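Local coordinates for protein cytochrome P450 (Novosphingobium aromaticivorans, PDB 3OFT) that is a mainly helical cytochrome P450 that holds an iron protoporphyrin IX in a buried pocket between its helices, at residues M82-I85 / P86-Q89; G91-H94 / K95-T99; R217-T220 / V221-R225; A224-M227 / C228-L231. All blocks are in the same frame, centred on the assembly; numbering follows the deposited sequence.

Interaction 1 (M82-I85 / P86-Q89); sequences MQFI and PLQQ. With HEM (protoporphyrin IX containing Fe), chain D.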
# COMPACT_ATOMS: atom_id res chain seq x y z
N MET A 82 -9.76 -5.03 -13.79
CA MET A 82 -10.05 -4.62 -12.41
C MET A 82 -11.00 -3.44 -12.29
O MET A 82 -11.85 -3.46 -11.41
CB MET A 82 -8.78 -4.45 -11.59
CG MET A 82 -8.09 -5.82 -11.33
SD MET A 82 -9.05 -6.91 -10.25
CE MET A 82 -7.91 -8.30 -10.22
N GLN A 83 -10.87 -2.43 -13.16
CA GLN A 83 -11.82 -1.30 -13.19
C GLN A 83 -12.10 -0.76 -11.78
O GLN A 83 -13.24 -0.46 -11.41
CB GLN A 83 -13.14 -1.71 -13.89
CG GLN A 83 -12.93 -2.08 -15.35
CD GLN A 83 -12.69 -0.83 -16.14
OE1 GLN A 83 -13.61 -0.04 -16.32
NE2 GLN A 83 -11.45 -0.60 -16.56
N PHE A 84 -11.03 -0.59 -11.01
CA PHE A 84 -11.17 -0.14 -9.61
C PHE A 84 -11.77 1.26 -9.48
O PHE A 84 -11.43 2.18 -10.23
CB PHE A 84 -9.80 -0.11 -8.95
CG PHE A 84 -9.25 -1.44 -8.61
CD1 PHE A 84 -9.96 -2.33 -7.84
CD2 PHE A 84 -7.95 -1.78 -9.00
CE1 PHE A 84 -9.43 -3.57 -7.50
CE2 PHE A 84 -7.41 -3.00 -8.64
CZ PHE A 84 -8.15 -3.90 -7.88
N ILE A 85 -12.65 1.41 -8.50
CA ILE A 85 -13.20 2.73 -8.18
C ILE A 85 -12.80 3.09 -6.72
O ILE A 85 -13.04 2.29 -5.79
CB ILE A 85 -14.74 2.74 -8.29
CG1 ILE A 85 -15.17 2.75 -9.76
CG2 ILE A 85 -15.33 3.99 -7.58
CD1 ILE A 85 -16.74 2.60 -9.87
N PRO A 86 -12.24 4.28 -6.50
CA PRO A 86 -11.91 5.39 -7.38
C PRO A 86 -10.53 5.28 -8.07
O PRO A 86 -10.19 6.16 -8.84
CB PRO A 86 -11.96 6.61 -6.45
CG PRO A 86 -11.75 6.07 -5.09
CD PRO A 86 -11.90 4.59 -5.10
N LEU A 87 -9.76 4.21 -7.80
CA LEU A 87 -8.30 4.22 -8.11
C LEU A 87 -8.01 4.54 -9.58
O LEU A 87 -7.02 5.22 -9.90
CB LEU A 87 -7.61 2.90 -7.72
CG LEU A 87 -6.10 2.74 -7.93
CD1 LEU A 87 -5.28 3.73 -7.03
CD2 LEU A 87 -5.70 1.32 -7.66
N GLN A 88 -8.84 4.00 -10.46
CA GLN A 88 -8.60 4.11 -11.91
C GLN A 88 -9.38 5.19 -12.59
O GLN A 88 -9.34 5.26 -13.82
CB GLN A 88 -8.88 2.77 -12.60
CG GLN A 88 -7.81 1.72 -12.29
CD GLN A 88 -8.14 0.41 -12.98
OE1 GLN A 88 -8.08 0.27 -14.22
NE2 GLN A 88 -8.47 -0.55 -12.20
N GLN A 89 -10.08 6.05 -11.84
CA GLN A 89 -10.85 7.11 -12.51
C GLN A 89 -10.09 8.43 -12.61
O GLN A 89 -9.17 8.66 -11.86
CB GLN A 89 -12.17 7.32 -11.78
CG GLN A 89 -12.93 5.99 -11.68
CD GLN A 89 -14.17 6.16 -10.82
OE1 GLN A 89 -14.09 6.57 -9.67
NE2 GLN A 89 -15.32 5.85 -11.39
CHA HEM D . -4.74 5.01 -2.97
CHB HEM D . -0.82 3.56 -0.47
CHC HEM D . -3.70 1.62 2.87
CHD HEM D . -7.46 2.13 -0.08
C1A HEM D . -3.44 4.84 -2.53
C2A HEM D . -2.28 5.41 -3.17
C3A HEM D . -1.19 5.03 -2.51
C4A HEM D . -1.62 4.16 -1.42
CMA HEM D . 0.26 5.41 -2.91
CAA HEM D . -2.30 6.36 -4.40
CBA HEM D . -2.41 5.51 -5.64
CGA HEM D . -2.33 6.34 -6.92
O1A HEM D . -2.54 5.75 -8.02
O2A HEM D . -2.06 7.58 -6.90
C1B HEM D . -1.25 2.91 0.68
C2B HEM D . -0.40 2.44 1.74
C3B HEM D . -1.23 1.90 2.67
C4B HEM D . -2.59 2.03 2.19
CMB HEM D . 1.13 2.56 1.76
CAB HEM D . -0.94 1.21 4.00
CBB HEM D . 0.30 0.98 4.47
C1C HEM D . -4.99 1.56 2.42
C2C HEM D . -6.16 1.09 3.15
C3C HEM D . -7.20 1.21 2.28
C4C HEM D . -6.74 1.84 1.07
CMC HEM D . -6.13 0.51 4.60
CAC HEM D . -8.71 0.90 2.47
CBC HEM D . -9.15 -0.07 3.26
C1D HEM D . -7.10 2.96 -1.09
C2D HEM D . -8.00 3.40 -2.15
C3D HEM D . -7.15 4.32 -3.00
C4D HEM D . -5.83 4.34 -2.44
CMD HEM D . -9.52 3.05 -2.31
CAD HEM D . -7.69 5.07 -4.26
CBD HEM D . -7.92 6.53 -3.82
CGD HEM D . -8.26 7.30 -5.11
O1D HEM D . -8.00 6.83 -6.23
O2D HEM D . -8.74 8.43 -5.03
NA HEM D . -3.00 4.09 -1.44
NB HEM D . -2.56 2.68 1.02
NC HEM D . -5.39 2.05 1.19
ND HEM D . -5.84 3.51 -1.31
FE HEM D . -4.21 3.15 -0.10
O HOH W 1 -3.97 1.11 -1.33

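Interaction 2 (G91-H94 / K95-T99); sequences GAEH and KAFRT. With HEM (protoporphyrin IX containing Fe), chain D.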
# COMPACT_ATOMS: atom_id res chain seq x y z
N GLY A 91 -10.57 12.90 -13.25
CA GLY A 91 -11.36 14.14 -13.44
C GLY A 91 -12.59 14.22 -12.58
O GLY A 91 -12.58 13.83 -11.42
N ALA A 92 -13.66 14.76 -13.14
CA ALA A 92 -14.93 14.86 -12.40
C ALA A 92 -15.51 13.51 -11.97
O ALA A 92 -16.14 13.44 -10.92
CB ALA A 92 -15.95 15.64 -13.23
N GLU A 93 -15.33 12.47 -12.78
CA GLU A 93 -15.88 11.16 -12.42
C GLU A 93 -15.20 10.67 -11.14
O GLU A 93 -15.87 10.24 -10.21
CB GLU A 93 -15.68 10.14 -13.55
CG GLU A 93 -16.28 8.79 -13.22
CD GLU A 93 -16.19 7.82 -14.40
OE1 GLU A 93 -15.57 6.74 -14.26
OE2 GLU A 93 -16.72 8.16 -15.46
N HIS A 94 -13.89 10.78 -11.12
CA HIS A 94 -13.08 10.40 -9.98
C HIS A 94 -13.54 11.16 -8.72
O HIS A 94 -13.79 10.59 -7.68
CB HIS A 94 -11.58 10.66 -10.24
CG HIS A 94 -10.77 10.64 -8.99
ND1 HIS A 94 -10.56 9.49 -8.26
CD2 HIS A 94 -10.19 11.64 -8.30
CE1 HIS A 94 -9.84 9.78 -7.19
NE2 HIS A 94 -9.61 11.08 -7.19
N LYS A 95 -13.67 12.47 -8.83
CA LYS A 95 -14.11 13.27 -7.67
C LYS A 95 -15.48 12.80 -7.14
O LYS A 95 -15.67 12.69 -5.93
CB LYS A 95 -14.17 14.76 -8.05
CG LYS A 95 -14.41 15.72 -6.87
CD LYS A 95 -14.31 17.17 -7.39
CE LYS A 95 -14.67 18.18 -6.31
NZ LYS A 95 -16.07 17.98 -5.88
N ALA A 96 -16.41 12.51 -8.05
CA ALA A 96 -17.79 12.12 -7.65
C ALA A 96 -17.80 10.81 -6.85
O ALA A 96 -18.55 10.66 -5.93
CB ALA A 96 -18.70 12.03 -8.83
N PHE A 97 -16.93 9.88 -7.21
CA PHE A 97 -16.88 8.59 -6.50
C PHE A 97 -15.97 8.64 -5.29
O PHE A 97 -16.27 7.99 -4.29
CB PHE A 97 -16.40 7.49 -7.45
CG PHE A 97 -17.45 7.04 -8.40
CD1 PHE A 97 -18.40 6.10 -8.02
CD2 PHE A 97 -17.53 7.58 -9.67
CE1 PHE A 97 -19.41 5.69 -8.92
CE2 PHE A 97 -18.53 7.18 -10.57
CZ PHE A 97 -19.44 6.23 -10.21
N ARG A 98 -14.88 9.40 -5.36
CA ARG A 98 -13.98 9.54 -4.21
C ARG A 98 -14.72 10.16 -3.01
O ARG A 98 -14.53 9.76 -1.87
CB ARG A 98 -12.77 10.40 -4.55
CG ARG A 98 -11.73 10.47 -3.42
CD ARG A 98 -10.54 11.34 -3.83
NE ARG A 98 -9.75 11.73 -2.67
CZ ARG A 98 -8.66 11.11 -2.21
NH1 ARG A 98 -8.04 11.63 -1.14
NH2 ARG A 98 -8.15 10.03 -2.80
N THR A 99 -15.57 11.15 -3.29
CA THR A 99 -16.27 11.85 -2.22
C THR A 99 -16.95 10.95 -1.19
O THR A 99 -16.59 11.05 -0.00
CB THR A 99 -17.13 13.01 -2.76
OG1 THR A 99 -16.25 14.01 -3.31
CG2 THR A 99 -18.01 13.64 -1.65
CHA HEM D . -4.74 5.01 -2.97
CHB HEM D . -0.82 3.56 -0.47
CHC HEM D . -3.70 1.62 2.87
CHD HEM D . -7.46 2.13 -0.08
C1A HEM D . -3.44 4.84 -2.53
C2A HEM D . -2.28 5.41 -3.17
C3A HEM D . -1.19 5.03 -2.51
C4A HEM D . -1.62 4.16 -1.42
CMA HEM D . 0.26 5.41 -2.91
CAA HEM D . -2.30 6.36 -4.40
CBA HEM D . -2.41 5.51 -5.64
CGA HEM D . -2.33 6.34 -6.92
O1A HEM D . -2.54 5.75 -8.02
O2A HEM D . -2.06 7.58 -6.90
C1B HEM D . -1.25 2.91 0.68
C2B HEM D . -0.40 2.44 1.74
C3B HEM D . -1.23 1.90 2.67
C4B HEM D . -2.59 2.03 2.19
CMB HEM D . 1.13 2.56 1.76
CAB HEM D . -0.94 1.21 4.00
CBB HEM D . 0.30 0.98 4.47
C1C HEM D . -4.99 1.56 2.42
C2C HEM D . -6.16 1.09 3.15
C3C HEM D . -7.20 1.21 2.28
C4C HEM D . -6.74 1.84 1.07
CMC HEM D . -6.13 0.51 4.60
CAC HEM D . -8.71 0.90 2.47
CBC HEM D . -9.15 -0.07 3.26
C1D HEM D . -7.10 2.96 -1.09
C2D HEM D . -8.00 3.40 -2.15
C3D HEM D . -7.15 4.32 -3.00
C4D HEM D . -5.83 4.34 -2.44
CMD HEM D . -9.52 3.05 -2.31
CAD HEM D . -7.69 5.07 -4.26
CBD HEM D . -7.92 6.53 -3.82
CGD HEM D . -8.26 7.30 -5.11
O1D HEM D . -8.00 6.83 -6.23
O2D HEM D . -8.74 8.43 -5.03
NA HEM D . -3.00 4.09 -1.44
NB HEM D . -2.56 2.68 1.02
NC HEM D . -5.39 2.05 1.19
ND HEM D . -5.84 3.51 -1.31
FE HEM D . -4.21 3.15 -0.10
O HOH W 1 -3.97 1.11 -1.33

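Interaction 3 (R217-T220 / V221-R225); sequences RPWT and VDEAR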
# COMPACT_ATOMS: atom_id res chain seq x y z
N ARG A 217 -27.16 10.67 -7.47
CA ARG A 217 -27.97 9.49 -7.82
C ARG A 217 -27.41 8.26 -7.06
O ARG A 217 -26.31 8.34 -6.50
CB ARG A 217 -28.06 9.33 -9.35
CG ARG A 217 -26.73 9.40 -10.13
CD ARG A 217 -26.20 8.04 -10.34
NE ARG A 217 -25.00 8.00 -11.16
CZ ARG A 217 -24.09 7.03 -11.06
NH1 ARG A 217 -24.28 6.04 -10.20
NH2 ARG A 217 -23.01 7.06 -11.83
N PRO A 218 -28.17 7.14 -6.99
CA PRO A 218 -27.67 6.02 -6.18
C PRO A 218 -26.49 5.29 -6.84
O PRO A 218 -26.40 5.29 -8.06
CB PRO A 218 -28.88 5.06 -6.11
CG PRO A 218 -30.10 5.95 -6.44
CD PRO A 218 -29.57 6.96 -7.42
N TRP A 219 -25.63 4.63 -6.06
CA TRP A 219 -24.63 3.70 -6.63
C TRP A 219 -25.34 2.65 -7.49
O TRP A 219 -26.37 2.11 -7.07
CB TRP A 219 -23.90 2.94 -5.53
CG TRP A 219 -22.92 3.76 -4.73
CD1 TRP A 219 -23.21 4.57 -3.66
CD2 TRP A 219 -21.49 3.81 -4.90
NE1 TRP A 219 -22.06 5.12 -3.15
CE2 TRP A 219 -20.99 4.69 -3.89
CE3 TRP A 219 -20.59 3.23 -5.80
CZ2 TRP A 219 -19.61 5.00 -3.78
CZ3 TRP A 219 -19.22 3.52 -5.67
CH2 TRP A 219 -18.75 4.42 -4.69
N THR A 220 -24.79 2.33 -8.66
CA THR A 220 -25.26 1.15 -9.36
C THR A 220 -24.62 -0.07 -8.71
O THR A 220 -23.61 0.04 -8.00
CB THR A 220 -24.93 1.18 -10.86
OG1 THR A 220 -23.50 1.05 -11.06
CG2 THR A 220 -25.46 2.50 -11.50
N VAL A 221 -25.18 -1.23 -8.97
CA VAL A 221 -24.62 -2.44 -8.41
C VAL A 221 -23.20 -2.66 -8.95
O VAL A 221 -22.31 -3.09 -8.21
CB VAL A 221 -25.47 -3.67 -8.76
CG1 VAL A 221 -24.79 -4.90 -8.17
CG2 VAL A 221 -26.87 -3.53 -8.12
N ASP A 222 -22.99 -2.40 -10.23
CA ASP A 222 -21.62 -2.63 -10.75
C ASP A 222 -20.58 -1.66 -10.14
O ASP A 222 -19.44 -2.06 -9.93
CB ASP A 222 -21.54 -2.59 -12.27
CG ASP A 222 -20.19 -3.16 -12.78
OD1 ASP A 222 -19.86 -4.34 -12.46
OD2 ASP A 222 -19.48 -2.44 -13.49
N GLU A 223 -20.97 -0.41 -9.89
CA GLU A 223 -20.06 0.56 -9.28
C GLU A 223 -19.73 0.10 -7.86
O GLU A 223 -18.59 0.18 -7.47
CB GLU A 223 -20.64 1.96 -9.25
CG GLU A 223 -20.77 2.62 -10.63
CD GLU A 223 -21.83 3.73 -10.67
OE1 GLU A 223 -22.54 3.97 -9.66
OE2 GLU A 223 -21.99 4.31 -11.76
N ALA A 224 -20.74 -0.42 -7.14
CA ALA A 224 -20.51 -0.99 -5.81
C ALA A 224 -19.51 -2.13 -5.91
O ALA A 224 -18.62 -2.21 -5.09
CB ALA A 224 -21.87 -1.51 -5.17
N ARG A 225 -19.67 -3.03 -6.89
CA ARG A 225 -18.69 -4.14 -7.03
C ARG A 225 -17.25 -3.61 -7.17
O ARG A 225 -16.36 -4.12 -6.51
CB ARG A 225 -18.95 -5.02 -8.27
CG ARG A 225 -20.31 -5.77 -8.31
CD ARG A 225 -20.29 -6.74 -9.48
NE ARG A 225 -21.61 -7.36 -9.69
CZ ARG A 225 -22.50 -6.95 -10.58
NH1 ARG A 225 -22.22 -5.94 -11.42
NH2 ARG A 225 -23.68 -7.58 -10.64

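Interaction 4 (A224-M227 / C228-L231); sequences ARRM and CRNL. With HEM (protoporphyrin IX containing Fe), chain D.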
# COMPACT_ATOMS: atom_id res chain seq x y z
N ALA A 224 -20.74 -0.42 -7.14
CA ALA A 224 -20.51 -0.99 -5.81
C ALA A 224 -19.51 -2.13 -5.91
O ALA A 224 -18.62 -2.21 -5.09
CB ALA A 224 -21.87 -1.51 -5.17
N ARG A 225 -19.67 -3.03 -6.89
CA ARG A 225 -18.69 -4.14 -7.03
C ARG A 225 -17.25 -3.61 -7.17
O ARG A 225 -16.36 -4.12 -6.51
CB ARG A 225 -18.95 -5.02 -8.27
CG ARG A 225 -20.31 -5.77 -8.31
CD ARG A 225 -20.29 -6.74 -9.48
NE ARG A 225 -21.61 -7.36 -9.69
CZ ARG A 225 -22.50 -6.95 -10.58
NH1 ARG A 225 -22.22 -5.94 -11.42
NH2 ARG A 225 -23.68 -7.58 -10.64
N ARG A 226 -17.06 -2.64 -8.07
CA ARG A 226 -15.74 -2.03 -8.39
C ARG A 226 -15.16 -1.29 -7.21
O ARG A 226 -13.94 -1.34 -6.98
CB ARG A 226 -15.90 -1.01 -9.56
CG ARG A 226 -16.24 -1.79 -10.86
CD ARG A 226 -16.82 -0.89 -11.94
NE ARG A 226 -15.85 0.11 -12.37
CZ ARG A 226 -16.15 1.21 -13.05
NH1 ARG A 226 -17.41 1.46 -13.37
NH2 ARG A 226 -15.18 2.07 -13.36
N MET A 227 -16.01 -0.55 -6.49
CA MET A 227 -15.51 0.21 -5.33
C MET A 227 -15.09 -0.72 -4.17
O MET A 227 -14.02 -0.54 -3.54
CB MET A 227 -16.56 1.22 -4.86
CG MET A 227 -16.13 2.17 -3.77
SD MET A 227 -16.37 1.42 -2.15
CE MET A 227 -18.16 1.18 -2.14
N CYS A 228 -15.94 -1.70 -3.90
CA CYS A 228 -15.69 -2.67 -2.84
C CYS A 228 -14.46 -3.50 -3.10
O CYS A 228 -13.71 -3.76 -2.14
CB CYS A 228 -16.91 -3.57 -2.64
SG CYS A 228 -18.26 -2.64 -1.81
N ARG A 229 -14.24 -3.91 -4.37
CA ARG A 229 -13.00 -4.58 -4.80
C ARG A 229 -11.76 -3.70 -4.52
O ARG A 229 -10.70 -4.23 -4.09
CB ARG A 229 -13.10 -4.87 -6.33
CG ARG A 229 -12.03 -5.67 -7.04
CD ARG A 229 -12.30 -5.59 -8.59
NE ARG A 229 -13.66 -6.00 -8.85
CZ ARG A 229 -14.47 -5.60 -9.84
NH1 ARG A 229 -14.14 -4.74 -10.79
NH2 ARG A 229 -15.67 -6.11 -9.85
N ASN A 230 -11.85 -2.40 -4.85
CA ASN A 230 -10.78 -1.46 -4.50
C ASN A 230 -10.49 -1.35 -2.99
O ASN A 230 -9.31 -1.30 -2.60
CB ASN A 230 -11.06 -0.10 -5.12
CG ASN A 230 -9.83 0.79 -5.22
OD1 ASN A 230 -8.74 0.52 -4.71
ND2 ASN A 230 -10.02 1.88 -5.87
N LEU A 231 -11.52 -1.27 -2.16
CA LEU A 231 -11.34 -1.20 -0.71
C LEU A 231 -10.67 -2.46 -0.17
O LEU A 231 -9.72 -2.36 0.65
CB LEU A 231 -12.65 -0.93 0.01
CG LEU A 231 -13.16 0.50 -0.14
CD1 LEU A 231 -14.45 0.51 0.67
CD2 LEU A 231 -12.18 1.55 0.41
CHA HEM D . -4.74 5.01 -2.97
CHB HEM D . -0.82 3.56 -0.47
CHC HEM D . -3.70 1.62 2.87
CHD HEM D . -7.46 2.13 -0.08
C1A HEM D . -3.44 4.84 -2.53
C2A HEM D . -2.28 5.41 -3.17
C3A HEM D . -1.19 5.03 -2.51
C4A HEM D . -1.62 4.16 -1.42
CMA HEM D . 0.26 5.41 -2.91
CAA HEM D . -2.30 6.36 -4.40
CBA HEM D . -2.41 5.51 -5.64
CGA HEM D . -2.33 6.34 -6.92
O1A HEM D . -2.54 5.75 -8.02
O2A HEM D . -2.06 7.58 -6.90
C1B HEM D . -1.25 2.91 0.68
C2B HEM D . -0.40 2.44 1.74
C3B HEM D . -1.23 1.90 2.67
C4B HEM D . -2.59 2.03 2.19
CMB HEM D . 1.13 2.56 1.76
CAB HEM D . -0.94 1.21 4.00
CBB HEM D . 0.30 0.98 4.47
C1C HEM D . -4.99 1.56 2.42
C2C HEM D . -6.16 1.09 3.15
C3C HEM D . -7.20 1.21 2.28
C4C HEM D . -6.74 1.84 1.07
CMC HEM D . -6.13 0.51 4.60
CAC HEM D . -8.71 0.90 2.47
CBC HEM D . -9.15 -0.07 3.26
C1D HEM D . -7.10 2.96 -1.09
C2D HEM D . -8.00 3.40 -2.15
C3D HEM D . -7.15 4.32 -3.00
C4D HEM D . -5.83 4.34 -2.44
CMD HEM D . -9.52 3.05 -2.31
CAD HEM D . -7.69 5.07 -4.26
CBD HEM D . -7.92 6.53 -3.82
CGD HEM D . -8.26 7.30 -5.11
O1D HEM D . -8.00 6.83 -6.23
O2D HEM D . -8.74 8.43 -5.03
NA HEM D . -3.00 4.09 -1.44
NB HEM D . -2.56 2.68 1.02
NC HEM D . -5.39 2.05 1.19
ND HEM D . -5.84 3.51 -1.31
FE HEM D . -4.21 3.15 -0.10
O HOH W 1 -3.97 1.11 -1.33

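Interaction 1 (M82-I85 / P86-Q89)
Phe84 and Leu87 run alongside each other, CB 3.9 Å from CB, and head off in a common direction, while the backbone between them folds back through a cis peptide bond before Pro86. Proline suits this place because it tolerates the cis form far better than other residues. Beyond the bend the chain makes a type I beta turn from Pro86 to Gln89, and Gln88 N donates to Phe84 O at 3.2 Å, tying the turn back to Phe84, two residues before it. On the next layer Ile85 crosses the amide of Gln89, its CG1 3.5 Å from NE2 and its CG2 3.5 Å from OE1, an apolar branch against a flat polar end. Met82 CB sits 3.6 Å above the plane of the Phe84 ring, toward its rim. The turn also faces the heme: Leu87 CG stands opposite its own backbone N (chi1 -178°), and from there CD1 reaches CBA of one propionate arm at 3.7 Å, while Pro86 CG packs 3.7 Å from CGD of the other. Farther out, Gln83 leaves the preceding helix with positive phi, and its NE2 is held by Gly79 O. The whole bend lies in the loop between helices 78-82 and 91-104, with Phe84 and Ile85 packed on helix 221-252 and Ile85 and Gln89 on Phe97 of helix 91-104.

Interaction 2 (G91-H94 / K95-T99)
Helix 91-104, the C helix of the P450 fold, brings His94 and Arg98, one turn apart, to a heme propionate. The two side chains extend together in one direction: Arg98 CB lies 3.9 Å over one face of the imidazole, offset toward its rim, and Arg98 CD is 3.5 Å from His94 NE2. Both leave the helix with CG opposite the backbone N (chi1 165° for His94, -174° for Arg98), and the arginine then stays extended as far as NE, which carries its guanidinium past the ring. There Arg98 NH2 donates to HEM O2D at 2.8 Å, the oxygen lying at the edge of the guanidinium, although the placement of O2D is doubtful. Arginine suits a carboxylate by charge and length, and NH2 also donates to Arg344 O. Histidine suits the place by having a nitrogen on each side of its ring: ND1 bonds weakly to Pro86 O and NE2, also weakly, to Ala342 O, while the ring meets that of His343. The backbone keeps the regular helical ladder, in which Arg98 N gives a 2.8 Å bond to His94 O. On another flank Phe97 runs at a slant across the extended chain of Glu93: its CE2 touches Glu93 CG at 3.8 Å, and CD2 brings the ring edge to 3.2 Å from Glu93 O.

Interaction 3 (R217-T220 / V221-R225)
Glu223 reaches back from the first turn of its helix to Trp219, Thr220 and Arg217. Its CB meets the edge of the Trp219 indole, 3.7 Å from CE3. CG stands beside the backbone N (chi1 -69°), which directs the chain toward the residues before the helix and puts CG 3.2 Å from Thr220 OG1. At the tip, OE1 takes two donors: Arg217 NH1 at 2.8 Å on the syn lone pair, and Thr220 N at 3.0 Å from above the carboxylate plane, a nearly straight bond (175°). OE2 receives Arg217 NH2 at 2.9 Å, so the guanidinium meets the carboxylate end-on with two nitrogens, the planes being nearly coplanar. In return Thr220 OG1 accepts from Glu223 N at 3.1 Å. This reciprocal pair is a capping box at the start of helix 221-252: threonine suits the N-cap because its hydroxyl can accept the N-H of Glu223, and glutamate suits the third place on because its chain is long enough to return to Thr220 N. Arg217 NH1 also donates to Pro218 O, 3.1 Å away, which helps to fix the guanidinium. With three donors on its carboxylate and the helix N-terminus beside it, Glu223 probably stays ionised.

Interaction 4 (A224-M227 / C228-L231)
Ala224 O receives Cys228 N at 3.0 Å, and the sulfur of the same cysteine comes back to within 3.3 Å of that oxygen, because SG lies beside its backbone N (chi1 -73°). The small methyl of Ala224 suits its position against Ile194 and Met198 of helix 179-199. Arg225 comes next. Its O receives Arg229 N and also lies over one face of the Arg229 guanidinium, while its CB packs near Arg229 NH2. Arg226 CA is on that guanidinium too, 3.9 Å above its plane and toward the rim, and Arg226 CG touches Arg229 NH1 at 3.6 Å. The two like charges part beyond this point: Arg226 NE donates to Gln83 O, Arg229 NH1 to Met82 O, and Arg229 NH2 forms a salt bridge with Asp187, which probably offsets the crowding of positive charge. All this belongs to helix 221-252, the long central helix of the P450 fold, which passes close to the heme. There Asn230, whose N bonds Arg226 O, brings OD1 to 3.6 Å from the heme methyl CMD, with ND2 weakly bonded to Ile85 O. Met227 closes the first segment. Its flexible chain bends twice, so that SD lies 3.5 Å from Leu231 CD1 and CE 3.8 Å from Cys228 SG, in an apolar patch beside Ile209 and Leu210. The other branch of Leu231, CD2, reaches 4.1 Å from HEM CAC.

Three of the four contacts border one heme: interactions 1 and 2 reach its propionates, interaction 4 a methyl and a vinyl. The centres of interactions 1 and 4 are about 8 Å apart, and arginines of the helix bond to carbonyls of the loop. Interactions 1 and 2 pack through Ile85 CG2, 3.7 Å from Phe97 CB. Interaction 3 caps the helix that interaction 4 continues, sharing Ala224 and Arg225, and Trp219 CH2 lies 3.6 Å from Met227 CG. Its tie to interaction 2 is Phe97, whose CZ lies 3.5 Å from Glu223 CD and whose ring meets Trp219 edge-to-face. The bound (2R,5R)-hexane-2,5-diol comes within about 4 Å of the Leu87 side chain and about 6 Å of that of Asn230.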